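Local atomic coordinates of neutral ceramidase (Pseudomonas aeruginosa, PDB entry 2ZWS), a protein that hydrolyses the N-acyl bond of ceramides to release sphingosine and a free fatty acid, and also runs the reverse synthesis, as a secreted zinc-dependent amidohydrolase. Residues V513-Y518 and G619-F624; Q425-A430 and M482-R487; T206-A211 and D263-N268; I565-K570 and G607-H612; C370-T375 and E453-Q458. All coordinates share one frame; numbering follows the deposited sequence. Where two conformers were deposited one is given.

The five contacts fall in two parts of the fold. Interactions 1 and 4 both use strand 611-622 of the C-terminal beta-sandwich, their centres about 35 Å apart: interaction 1 ties a loop to the end of that strand and the residues just after it through a buried aspartate, whereas interaction 4 is a surface contact made of backbone bonds and a lysine. Interactions 2, 3 and 5 lie elsewhere and all involve helices. Interaction 2, away from the annotated sites, packs alanines and lets an arginine bond a backbone carbonyl near a helix end; interaction 5 sets a buried tyrosine against a turn; interaction 3, nearest to the centre of the chain, combines a carboxylate with a Met-aromatic contact beside a magnesium ligand.

Interaction 1 of 5, residues V513-Y518 and G619-F624; sequences VADDPY and GNAKNF
D515 and K622 face each other with two polar groups apiece. OD2 of D515 accepts from K622 N at 2.7 Å on its anti lone pair, the one turned away from OD1, while D515 N gives its hydrogen back to K622 O at 2.9 Å, nearly straight at 175° and in the carbonyl plane. CG of D515 stands beside its own backbone N (chi1 -58°). The short acidic side chain lets OD2 reach the strand amide while its own main chain binds the carbonyl of the same residue. Beside this polar pair the contact is apolar: A514 CB presses on F624 CB at 3.4 Å, and V513 CG1 reaches CE1 of the F624 ring at 3.7 Å. Both come to the ring's edge, V513 and F624 lying side by side.

Here strand 611-622 of the C-terminal beta-sandwich runs out, and the loop between helix 471-488 and strand 526-528 passes its last residues; from N620 on, this chain belongs to the region required for correct folding and localization. A water bridges the two segments, donating to D515 O at 3.1 Å and accepting from F624 N at 2.9 Å. The extended K622 chain carries CE past V513 O at 3.6 Å, and its NZ bonds to V512 O. Further out, N551 ND2 bonds to D515 OD2 and to N620 O, while H548 N serves D515 OD1, donors that would favour a charged carboxylate in this buried place.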
# COMPACT_ATOMS: atom_id res chain seq x y z
N VAL A 513 -6.79 -11.74 25.89
CA VAL A 513 -7.31 -12.63 26.95
C VAL A 513 -8.61 -12.03 27.50
O VAL A 513 -9.66 -12.69 27.52
CB VAL A 513 -6.27 -12.78 28.09
CG1 VAL A 513 -6.83 -13.58 29.27
CG2 VAL A 513 -4.97 -13.41 27.55
N ALA A 514 -8.55 -10.76 27.92
CA ALA A 514 -9.71 -10.06 28.44
C ALA A 514 -9.30 -8.63 28.79
O ALA A 514 -8.09 -8.31 28.87
CB ALA A 514 -10.25 -10.77 29.69
N ASP A 515 -10.31 -7.78 28.94
CA ASP A 515 -10.13 -6.40 29.41
C ASP A 515 -10.83 -6.19 30.74
O ASP A 515 -11.93 -6.71 30.97
CB ASP A 515 -10.76 -5.41 28.43
CG ASP A 515 -10.18 -5.53 27.03
OD1 ASP A 515 -9.06 -5.04 26.80
OD2 ASP A 515 -10.87 -6.10 26.16
N ASP A 516 -10.21 -5.37 31.57
CA ASP A 516 -10.84 -4.84 32.77
C ASP A 516 -10.60 -3.34 32.79
O ASP A 516 -9.56 -2.87 32.29
CB ASP A 516 -10.20 -5.45 34.01
CG ASP A 516 -10.52 -6.92 34.15
OD1 ASP A 516 -9.57 -7.73 34.02
OD2 ASP A 516 -11.70 -7.26 34.39
N PRO A 517 -11.53 -2.57 33.40
CA PRO A 517 -11.28 -1.15 33.57
C PRO A 517 -10.19 -0.93 34.62
O PRO A 517 -9.80 -1.88 35.33
CB PRO A 517 -12.62 -0.59 34.07
CG PRO A 517 -13.58 -1.75 34.13
CD PRO A 517 -12.81 -3.01 34.01
N TYR A 518 -9.68 0.29 34.71
CA TYR A 518 -8.79 0.65 35.81
C TYR A 518 -9.56 0.37 37.10
O TYR A 518 -10.76 0.59 37.17
CB TYR A 518 -8.49 2.15 35.79
CG TYR A 518 -7.38 2.64 34.89
CD1 TYR A 518 -6.49 3.60 35.36
CD2 TYR A 518 -7.25 2.21 33.56
CE1 TYR A 518 -5.49 4.12 34.56
CE2 TYR A 518 -6.24 2.72 32.73
CZ TYR A 518 -5.37 3.67 33.24
OH TYR A 518 -4.37 4.19 32.46
N GLY A 619 -14.58 2.61 21.87
CA GLY A 619 -13.72 1.42 21.93
C GLY A 619 -14.55 0.17 22.18
O GLY A 619 -15.79 0.21 22.12
N ASN A 620 -13.88 -0.94 22.46
CA ASN A 620 -14.56 -2.22 22.69
C ASN A 620 -13.79 -2.99 23.73
O ASN A 620 -12.55 -2.94 23.77
CB ASN A 620 -14.67 -3.04 21.38
CG ASN A 620 -15.44 -2.30 20.30
OD1 ASN A 620 -14.87 -1.44 19.61
ND2 ASN A 620 -16.75 -2.59 20.15
N ALA A 621 -14.52 -3.70 24.59
CA ALA A 621 -13.90 -4.47 25.66
C ALA A 621 -14.35 -5.93 25.67
O ALA A 621 -15.49 -6.22 25.32
CB ALA A 621 -14.19 -3.82 27.01
N LYS A 622 -13.46 -6.85 26.07
CA LYS A 622 -13.76 -8.29 26.10
C LYS A 622 -13.89 -8.81 27.55
O LYS A 622 -13.02 -8.55 28.40
CB LYS A 622 -12.64 -9.08 25.40
CG LYS A 622 -12.89 -10.60 25.27
CD LYS A 622 -11.65 -11.30 24.73
CE LYS A 622 -11.83 -12.80 24.69
NZ LYS A 622 -10.73 -13.46 23.89
N ASN A 623 -14.98 -9.54 27.83
CA ASN A 623 -15.20 -10.16 29.15
C ASN A 623 -14.47 -11.51 29.24
O ASN A 623 -14.63 -12.35 28.36
CB ASN A 623 -16.70 -10.39 29.34
CG ASN A 623 -17.07 -10.90 30.75
OD1 ASN A 623 -16.84 -12.07 31.10
ND2 ASN A 623 -17.68 -10.02 31.54
N PHE A 624 -13.66 -11.72 30.28
CA PHE A 624 -12.85 -12.95 30.37
C PHE A 624 -13.70 -14.21 30.42
O PHE A 624 -13.39 -15.24 29.77
CB PHE A 624 -11.95 -12.92 31.62
CG PHE A 624 -11.12 -14.18 31.82
CD1 PHE A 624 -10.01 -14.44 31.02
CD2 PHE A 624 -11.44 -15.08 32.83
CE1 PHE A 624 -9.23 -15.59 31.22
CE2 PHE A 624 -10.68 -16.24 33.03
CZ PHE A 624 -9.57 -16.50 32.23
O HOH W 1 -12.73 -9.54 31.95

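Interaction 2 of 5, residues Q425-A430 and M482-R487; sequences QAASEA and MAVALR
A427 points its methyl at helix 471-488, where CB lies 4.2 Å from both A483 CB and V484 CG2. Small side chains on the two helices allow them to come close, with the alpha carbons of A427 and V484 6.2 Å apart. The carbonyl of A427 is taken by R487: NH1 donates to A427 O at 2.9 Å, on a lone pair in the carbonyl plane, and the oxygen sits at the edge of the guanidinium. The arginine runs out with CG anti to its backbone N, then turns at chi3 (72°), and V484 CB lies above one guanidinium face, offset toward its rim. S428, next along, sets OG 3.6 Å from A483 CB; a water donates to S428 OG and to A483 O, 2.7 Å each, while E404 also bonds to this hydroxyl. A430 finishes the contact by laying its CB 4.3 Å from R487 CD. Behind, A483 and L486 touch M397 of strand 392-400, so helix 471-488 packs against that strand. Since A427 O lies near the C-terminal end of helix 414-428, where backbone carbonyls gather partial negative charge, a cationic arginine is a favourable donor, and the bond probably gains from that field.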
# COMPACT_ATOMS: atom_id res chain seq x y z
N GLN A 425 6.80 -0.67 -24.78
CA GLN A 425 6.46 0.42 -25.70
C GLN A 425 6.89 0.08 -27.14
O GLN A 425 6.15 0.35 -28.09
CB GLN A 425 7.05 1.76 -25.23
CG GLN A 425 6.76 2.94 -26.19
CD GLN A 425 5.29 3.23 -26.36
OE1 GLN A 425 4.63 3.76 -25.46
NE2 GLN A 425 4.76 2.88 -27.51
N ALA A 426 8.07 -0.52 -27.31
CA ALA A 426 8.51 -0.91 -28.66
C ALA A 426 7.56 -1.94 -29.28
O ALA A 426 7.18 -1.81 -30.44
CB ALA A 426 9.98 -1.42 -28.65
N ALA A 427 7.14 -2.93 -28.49
CA ALA A 427 6.24 -3.97 -28.96
C ALA A 427 4.83 -3.44 -29.22
O ALA A 427 4.12 -3.93 -30.11
CB ALA A 427 6.20 -5.14 -27.99
N SER A 428 4.41 -2.44 -28.45
CA SER A 428 3.03 -1.92 -28.53
C SER A 428 2.78 -0.71 -29.43
O SER A 428 1.62 -0.34 -29.65
CB SER A 428 2.54 -1.61 -27.11
OG SER A 428 2.55 -2.78 -26.33
N GLU A 429 3.84 -0.11 -29.95
CA GLU A 429 3.72 1.10 -30.77
C GLU A 429 2.73 0.89 -31.93
O GLU A 429 1.86 1.73 -32.19
CB GLU A 429 5.09 1.43 -31.35
CG GLU A 429 5.51 2.88 -31.24
CD GLU A 429 4.77 3.81 -32.17
OE1 GLU A 429 4.37 3.38 -33.28
OE2 GLU A 429 4.62 5.01 -31.81
N ALA A 430 2.87 -0.24 -32.62
CA ALA A 430 1.99 -0.56 -33.75
C ALA A 430 0.53 -0.73 -33.37
O ALA A 430 -0.36 -0.62 -34.24
CB ALA A 430 2.48 -1.81 -34.48
N MET A 482 3.21 -10.68 -23.43
CA MET A 482 1.83 -10.26 -23.16
C MET A 482 1.45 -9.08 -24.05
O MET A 482 0.35 -9.04 -24.59
CB MET A 482 1.66 -9.90 -21.68
CG MET A 482 0.21 -9.51 -21.36
SD MET A 482 -0.06 -9.52 -19.57
CE MET A 482 -0.16 -11.29 -19.27
N ALA A 483 2.37 -8.13 -24.22
CA ALA A 483 2.13 -6.95 -25.07
C ALA A 483 1.88 -7.38 -26.52
O ALA A 483 1.02 -6.84 -27.21
CB ALA A 483 3.33 -5.99 -25.00
N VAL A 484 2.69 -8.34 -27.00
CA VAL A 484 2.52 -8.86 -28.35
C VAL A 484 1.16 -9.55 -28.49
O VAL A 484 0.45 -9.32 -29.47
CB VAL A 484 3.66 -9.83 -28.71
CG1 VAL A 484 3.33 -10.64 -30.02
CG2 VAL A 484 4.97 -9.04 -28.88
N ALA A 485 0.78 -10.37 -27.51
CA ALA A 485 -0.58 -10.96 -27.52
C ALA A 485 -1.70 -9.91 -27.63
O ALA A 485 -2.63 -10.06 -28.41
CB ALA A 485 -0.78 -11.86 -26.30
N LEU A 486 -1.62 -8.85 -26.82
CA LEU A 486 -2.57 -7.72 -26.93
C LEU A 486 -2.57 -7.14 -28.33
O LEU A 486 -3.64 -6.93 -28.92
CB LEU A 486 -2.20 -6.61 -25.93
CG LEU A 486 -2.90 -6.72 -24.59
CD1 LEU A 486 -2.12 -5.95 -23.54
CD2 LEU A 486 -4.34 -6.26 -24.67
N ARG A 487 -1.38 -6.89 -28.87
CA ARG A 487 -1.25 -6.26 -30.18
C ARG A 487 -1.93 -7.11 -31.25
O ARG A 487 -2.60 -6.58 -32.14
CB ARG A 487 0.22 -6.11 -30.54
CG ARG A 487 0.48 -5.40 -31.90
CD ARG A 487 1.96 -5.35 -32.16
NE ARG A 487 2.50 -6.67 -32.50
CZ ARG A 487 3.76 -7.07 -32.30
NH1 ARG A 487 4.64 -6.29 -31.67
NH2 ARG A 487 4.13 -8.28 -32.71
O HOH W 2 0.34 -4.19 -27.02

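Interaction 3 of 5, residues T206-A211 and D263-N268; sequences TSMTNA and DNEFDN
An ST turn in the loop 206-211, shortly after the zinc ligand H204, meets the first turn of helix 265-286 through T209 and E265. OE2 of E265 receives two hydrogens from T209: the backbone N donates at 2.9 Å with a 164° bond angle, and OG1 donates at 3.1 Å from 39° above the carboxylate plane. The same OG1 accepts from A211 N at 3.2 Å, which closes the turn, so the threonine hydroxyl links turn and helix. CG of E265 lies between its backbone N and carbonyl carbon (chi1 58°), and the chain runs extended from there. E265 was deposited in two conformers, and these bonds are those of the conformer given. M208, its chain bent at chi2 and chi3, crosses the glutamate at about a right angle. Its CE makes a CH-pi contact over the F266 ring face, offset toward the rim and 3.8 Å from the centroid; SD, 4.5 Å from that centroid, makes the Met-aromatic one. CE also lies 3.6 Å from E265 CD. D218 holds the amides of S207 and M208. F266 in turn stacks edge-to-face with H37, a magnesium ligand. The methionine's soft, polarisable end suits a ring face, and through that ring the contact reaches the second shell of the magnesium site.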
# COMPACT_ATOMS: atom_id res chain seq x y z
N THR A 206 8.35 5.27 3.28
CA THR A 206 9.08 4.89 4.49
C THR A 206 9.44 6.14 5.30
O THR A 206 10.39 6.14 6.07
CB THR A 206 10.40 4.17 4.13
OG1 THR A 206 11.11 4.96 3.16
CG2 THR A 206 10.15 2.79 3.55
N SER A 207 8.70 7.23 5.09
CA SER A 207 8.96 8.43 5.89
C SER A 207 8.73 8.19 7.38
O SER A 207 9.41 8.78 8.21
CB SER A 207 8.10 9.59 5.40
OG SER A 207 8.46 9.94 4.07
N MET A 208 7.72 7.37 7.73
CA MET A 208 7.52 6.94 9.11
C MET A 208 8.44 5.74 9.30
O MET A 208 8.37 4.74 8.56
CB MET A 208 6.08 6.52 9.35
CG MET A 208 5.02 7.63 9.17
SD MET A 208 5.27 9.09 10.21
CE MET A 208 5.17 8.37 11.86
N THR A 209 9.34 5.85 10.28
CA THR A 209 10.44 4.90 10.45
C THR A 209 10.04 3.69 11.28
O THR A 209 8.91 3.60 11.79
CB THR A 209 11.68 5.56 11.11
OG1 THR A 209 11.36 5.80 12.49
CG2 THR A 209 12.07 6.88 10.40
N ASN A 210 10.99 2.77 11.44
CA ASN A 210 10.77 1.58 12.27
C ASN A 210 10.63 1.87 13.76
O ASN A 210 10.33 0.95 14.53
CB ASN A 210 11.80 0.44 11.99
CG ASN A 210 13.22 0.78 12.43
OD1 ASN A 210 14.16 -0.00 12.16
ND2 ASN A 210 13.41 1.91 13.10
N ALA A 211 10.81 3.13 14.15
CA ALA A 211 10.56 3.58 15.53
C ALA A 211 9.10 3.94 15.80
O ALA A 211 8.70 4.11 16.97
CB ALA A 211 11.44 4.77 15.86
N ASP A 263 14.55 15.09 12.42
CA ASP A 263 13.96 15.66 13.64
C ASP A 263 12.54 15.17 13.91
O ASP A 263 12.11 15.01 15.08
CB ASP A 263 13.98 17.18 13.60
CG ASP A 263 15.37 17.75 13.83
OD1 ASP A 263 16.31 16.95 14.06
OD2 ASP A 263 15.50 18.99 13.78
N ASN A 264 11.80 14.95 12.82
CA ASN A 264 10.39 14.68 12.96
C ASN A 264 9.87 13.90 11.75
O ASN A 264 9.75 14.43 10.64
CB ASN A 264 9.61 15.99 13.21
CG ASN A 264 8.20 15.76 13.71
OD1 ASN A 264 7.77 16.31 14.74
ND2 ASN A 264 7.48 14.95 13.01
N GLU A 265 9.57 12.63 11.98
CA GLU A 265 9.08 11.76 10.90
C GLU A 265 7.69 12.17 10.37
O GLU A 265 7.38 11.96 9.19
CB GLU A 265 9.12 10.29 11.33
CG GLU A 265 8.31 10.01 12.58
CD GLU A 265 8.52 8.62 13.18
OE1 GLU A 265 8.25 8.49 14.40
OE2 GLU A 265 8.91 7.67 12.47
N PHE A 266 6.87 12.75 11.23
CA PHE A 266 5.59 13.26 10.77
C PHE A 266 5.79 14.44 9.81
O PHE A 266 5.13 14.51 8.78
CB PHE A 266 4.70 13.68 11.94
CG PHE A 266 4.34 12.54 12.87
CD1 PHE A 266 5.06 12.33 14.04
CD2 PHE A 266 3.28 11.70 12.57
CE1 PHE A 266 4.71 11.27 14.90
CE2 PHE A 266 2.92 10.65 13.42
CZ PHE A 266 3.64 10.42 14.58
N ASP A 267 6.68 15.37 10.17
CA ASP A 267 7.01 16.49 9.27
C ASP A 267 7.53 15.95 7.93
O ASP A 267 7.17 16.48 6.87
CB ASP A 267 8.11 17.39 9.87
CG ASP A 267 7.63 18.23 11.05
OD1 ASP A 267 6.41 18.30 11.31
OD2 ASP A 267 8.49 18.84 11.72
N ASN A 268 8.39 14.93 8.00
CA ASN A 268 8.99 14.33 6.78
C ASN A 268 7.91 13.70 5.90
O ASN A 268 7.91 13.85 4.69
CB ASN A 268 10.04 13.27 7.11
CG ASN A 268 11.25 13.82 7.86
OD1 ASN A 268 12.06 13.03 8.40
ND2 ASN A 268 11.44 15.13 7.85

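Interaction 4 of 5, residues I565-K570 and G607-H612; sequences IGKDGK and GTEPGH
NZ of K567 holds two groups of the facing segment. It donates to P610 O at 2.8 Å from above the carbonyl plane, and to E609 OE1 at 3.4 Å, a weak bond within a salt bridge. The lysine crosses E609 at about a right angle, and its chain, bent at chi2, chi3 and chi4, curls back toward P610 although its beta carbon points away. A long flexible amine can reach a backbone carbonyl and a carboxylate together. Next to this, antiparallel strands 560-566 and 611-622, neighbours in a sheet of the C-terminal sandwich, exchange backbone bonds: I565 N to H612 O at 2.9 Å, nearly straight at 171°, and H612 N to G566 O at 2.8 Å. The H612 ring also turns an edge to G566 O, which lies near the ring plane. G566 takes a positive phi of 99°, a backbone shape at which glycine sits easily. I565 CG1 lies 3.3 Å from H612 O, and the isoleucine also rests on S638 of strand 629-642, while H612 rests on E640. At so exposed a place the weak salt bridge between K567 and E609 would be partly screened by solvent, so the shorter bonds to backbone carbonyls probably matter more than the charge pair.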
# COMPACT_ATOMS: atom_id res chain seq x y z
N ILE A 565 -19.37 22.21 19.36
CA ILE A 565 -20.71 22.53 19.91
C ILE A 565 -21.00 24.03 19.91
O ILE A 565 -21.90 24.51 20.61
CB ILE A 565 -20.95 21.93 21.31
CG1 ILE A 565 -19.74 22.19 22.22
CG2 ILE A 565 -21.29 20.44 21.19
CD1 ILE A 565 -19.93 21.76 23.66
N GLY A 566 -20.21 24.77 19.14
CA GLY A 566 -20.53 26.14 18.82
C GLY A 566 -19.84 27.21 19.64
O GLY A 566 -19.03 26.93 20.52
N LYS A 567 -20.22 28.45 19.36
CA LYS A 567 -19.45 29.61 19.79
C LYS A 567 -19.28 29.98 21.28
O LYS A 567 -18.22 30.51 21.61
CB LYS A 567 -19.86 30.84 18.96
CG LYS A 567 -18.70 31.76 18.59
CD LYS A 567 -18.82 32.28 17.16
CE LYS A 567 -18.30 31.27 16.13
NZ LYS A 567 -16.81 31.18 16.07
N ASP A 568 -20.20 29.73 22.22
CA ASP A 568 -21.31 28.76 22.31
C ASP A 568 -22.49 28.81 21.30
O ASP A 568 -22.45 29.62 20.37
CB ASP A 568 -21.86 28.87 23.74
CG ASP A 568 -22.66 30.14 23.96
OD1 ASP A 568 -23.59 30.13 24.80
OD2 ASP A 568 -22.39 31.15 23.26
N GLY A 569 -23.55 28.01 21.48
CA GLY A 569 -23.87 27.25 22.71
C GLY A 569 -23.19 25.92 23.09
O GLY A 569 -21.96 25.88 23.27
N LYS A 570 -23.96 24.85 23.28
CA LYS A 570 -25.43 24.75 23.09
C LYS A 570 -25.89 24.51 21.65
O LYS A 570 -27.07 24.23 21.41
CB LYS A 570 -26.21 25.93 23.71
CG LYS A 570 -26.11 26.05 25.22
CD LYS A 570 -27.06 27.11 25.74
CE LYS A 570 -26.40 27.96 26.82
NZ LYS A 570 -25.54 29.02 26.23
N GLY A 607 -7.43 27.86 10.71
CA GLY A 607 -8.76 27.84 10.13
C GLY A 607 -9.85 27.21 10.97
O GLY A 607 -11.01 27.19 10.54
N THR A 608 -9.53 26.68 12.15
CA THR A 608 -10.56 26.13 13.04
C THR A 608 -11.37 27.27 13.65
O THR A 608 -10.78 28.26 14.10
CB THR A 608 -9.93 25.33 14.20
OG1 THR A 608 -8.83 26.08 14.73
CG2 THR A 608 -9.41 24.01 13.71
N GLU A 609 -12.69 27.14 13.67
CA GLU A 609 -13.55 28.15 14.26
C GLU A 609 -13.28 28.26 15.75
O GLU A 609 -13.17 27.24 16.43
CB GLU A 609 -15.01 27.81 14.00
CG GLU A 609 -15.56 28.37 12.69
CD GLU A 609 -16.18 29.76 12.87
OE1 GLU A 609 -15.42 30.74 13.04
OE2 GLU A 609 -17.43 29.86 12.82
N PRO A 610 -13.12 29.49 16.26
CA PRO A 610 -13.21 29.71 17.70
C PRO A 610 -14.54 29.18 18.23
O PRO A 610 -15.54 29.20 17.51
CB PRO A 610 -13.16 31.23 17.83
CG PRO A 610 -12.42 31.68 16.63
CD PRO A 610 -12.81 30.74 15.53
N GLY A 611 -14.54 28.69 19.47
CA GLY A 611 -15.75 28.14 20.07
C GLY A 611 -15.47 27.02 21.06
O GLY A 611 -14.35 26.90 21.56
N HIS A 612 -16.48 26.22 21.34
CA HIS A 612 -16.38 25.13 22.31
C HIS A 612 -16.39 23.76 21.64
O HIS A 612 -17.16 23.52 20.70
CB HIS A 612 -17.48 25.27 23.36
CG HIS A 612 -17.33 26.50 24.20
ND1 HIS A 612 -17.90 27.71 23.87
CD2 HIS A 612 -16.63 26.71 25.34
CE1 HIS A 612 -17.57 28.61 24.78
NE2 HIS A 612 -16.80 28.03 25.68

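Interaction 5 of 5, residues C370-T375 and E453-Q458; sequences CQAEKT and EEYAAQ
Y455 meets the turn with the OH end of its ring, crossing Q371 and K374 each at about a right angle, with the Q371 amide 30° from the ring plane. CG of the tyrosine is anti to its backbone N (chi1 -177°). Its OH donates to Q371 O at 2.6 Å, an acceptor lying at the ring edge. K374 N bonds to the same oxygen at 3.2 Å, closing a type II' turn from Q371 to K374. E373 meets the ring differently, its carboxylate modelled at 90° to it with OE2 at the edge, though the exact placing of this side chain against A456 is doubtful; E373 also forms a salt bridge with R452. Over the ring face lies Q458, whose NE2 sits 3.4 Å above the plane at its centre and donates to Y455 O at 2.8 Å; such an amide can serve a carbonyl and cover a ring together. K374 NZ donates to Q371 OE1 at 2.8 Å and also reaches T465 O and A325 O. A water joins Q458 OE1 and T375 N. The side chains of Y455 and the zinc ligand Y448 are about 9 Å apart. Doubly bonded, Q371 O is well satisfied in a buried setting, and the phenol hydroxyl donates to it.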
# COMPACT_ATOMS: atom_id res chain seq x y z
N CYS A 370 23.55 -21.50 -10.01
CA CYS A 370 22.85 -20.58 -10.90
C CYS A 370 22.42 -19.25 -10.19
O CYS A 370 22.21 -18.29 -10.92
CB CYS A 370 21.83 -21.27 -11.88
SG CYS A 370 22.46 -22.42 -13.16
N GLN A 371 22.44 -19.15 -8.86
CA GLN A 371 22.26 -17.86 -8.17
C GLN A 371 23.42 -16.87 -8.37
O GLN A 371 23.34 -15.71 -7.94
CB GLN A 371 21.98 -18.08 -6.68
CG GLN A 371 20.61 -18.69 -6.37
CD GLN A 371 19.48 -17.67 -6.49
OE1 GLN A 371 19.73 -16.47 -6.60
NE2 GLN A 371 18.23 -18.15 -6.46
N ALA A 372 24.50 -17.34 -9.00
CA ALA A 372 25.59 -16.48 -9.51
C ALA A 372 26.28 -15.73 -8.38
O ALA A 372 26.75 -16.36 -7.43
CB ALA A 372 25.07 -15.53 -10.63
N GLU A 373 26.33 -14.40 -8.43
CA GLU A 373 27.10 -13.67 -7.42
C GLU A 373 26.49 -13.62 -6.02
O GLU A 373 27.11 -13.15 -5.08
CB GLU A 373 27.61 -12.31 -7.91
CG GLU A 373 26.76 -11.52 -8.85
CD GLU A 373 26.66 -12.11 -10.26
OE1 GLU A 373 27.65 -12.19 -11.03
OE2 GLU A 373 25.53 -12.47 -10.59
N LYS A 374 25.26 -14.11 -5.88
CA LYS A 374 24.64 -14.16 -4.57
C LYS A 374 25.35 -15.13 -3.62
O LYS A 374 25.75 -16.23 -4.03
CB LYS A 374 23.18 -14.60 -4.74
CG LYS A 374 22.34 -14.55 -3.44
CD LYS A 374 20.88 -14.98 -3.69
CE LYS A 374 20.09 -13.86 -4.36
NZ LYS A 374 18.82 -14.43 -4.90
N THR A 375 25.52 -14.71 -2.37
CA THR A 375 25.90 -15.66 -1.33
C THR A 375 24.64 -15.97 -0.53
O THR A 375 24.06 -15.12 0.16
CB THR A 375 27.11 -15.24 -0.47
OG1 THR A 375 26.75 -14.21 0.45
CG2 THR A 375 28.26 -14.76 -1.36
N GLU A 453 23.09 -6.46 -14.21
CA GLU A 453 24.28 -5.70 -13.76
C GLU A 453 24.16 -5.31 -12.29
O GLU A 453 25.08 -5.51 -11.49
CB GLU A 453 24.51 -4.47 -14.64
CG GLU A 453 24.73 -4.81 -16.13
CD GLU A 453 23.46 -4.85 -17.00
OE1 GLU A 453 22.31 -5.03 -16.50
OE2 GLU A 453 23.61 -4.71 -18.24
N GLU A 454 22.99 -4.80 -11.90
CA GLU A 454 22.75 -4.51 -10.49
C GLU A 454 22.87 -5.76 -9.63
O GLU A 454 23.42 -5.70 -8.52
CB GLU A 454 21.35 -3.92 -10.29
CG GLU A 454 21.20 -2.50 -10.79
CD GLU A 454 19.78 -2.12 -11.09
OE1 GLU A 454 18.86 -2.93 -10.82
OE2 GLU A 454 19.56 -1.02 -11.62
N TYR A 455 22.30 -6.86 -10.11
CA TYR A 455 22.32 -8.11 -9.35
C TYR A 455 23.73 -8.48 -8.97
O TYR A 455 23.97 -8.90 -7.83
CB TYR A 455 21.70 -9.23 -10.18
CG TYR A 455 21.60 -10.55 -9.46
CD1 TYR A 455 20.42 -10.92 -8.79
CD2 TYR A 455 22.68 -11.46 -9.48
CE1 TYR A 455 20.31 -12.13 -8.14
CE2 TYR A 455 22.58 -12.70 -8.83
CZ TYR A 455 21.38 -13.02 -8.16
OH TYR A 455 21.26 -14.23 -7.52
N ALA A 456 24.67 -8.30 -9.91
CA ALA A 456 26.07 -8.71 -9.68
C ALA A 456 26.70 -7.99 -8.50
O ALA A 456 27.56 -8.55 -7.81
CB ALA A 456 26.92 -8.52 -10.94
N ALA A 457 26.27 -6.75 -8.25
CA ALA A 457 26.79 -5.96 -7.14
C ALA A 457 26.33 -6.46 -5.78
O ALA A 457 27.00 -6.24 -4.78
CB ALA A 457 26.46 -4.49 -7.33
N GLN A 458 25.16 -7.10 -5.75
CA GLN A 458 24.59 -7.68 -4.51
C GLN A 458 24.48 -6.69 -3.35
O GLN A 458 24.80 -7.03 -2.21
CB GLN A 458 25.31 -8.98 -4.09
CG GLN A 458 25.01 -10.17 -4.97
CD GLN A 458 23.59 -10.68 -4.82
OE1 GLN A 458 23.20 -11.13 -3.74
NE2 GLN A 458 22.83 -10.63 -5.89
O HOH W 3 24.49 -11.90 -1.69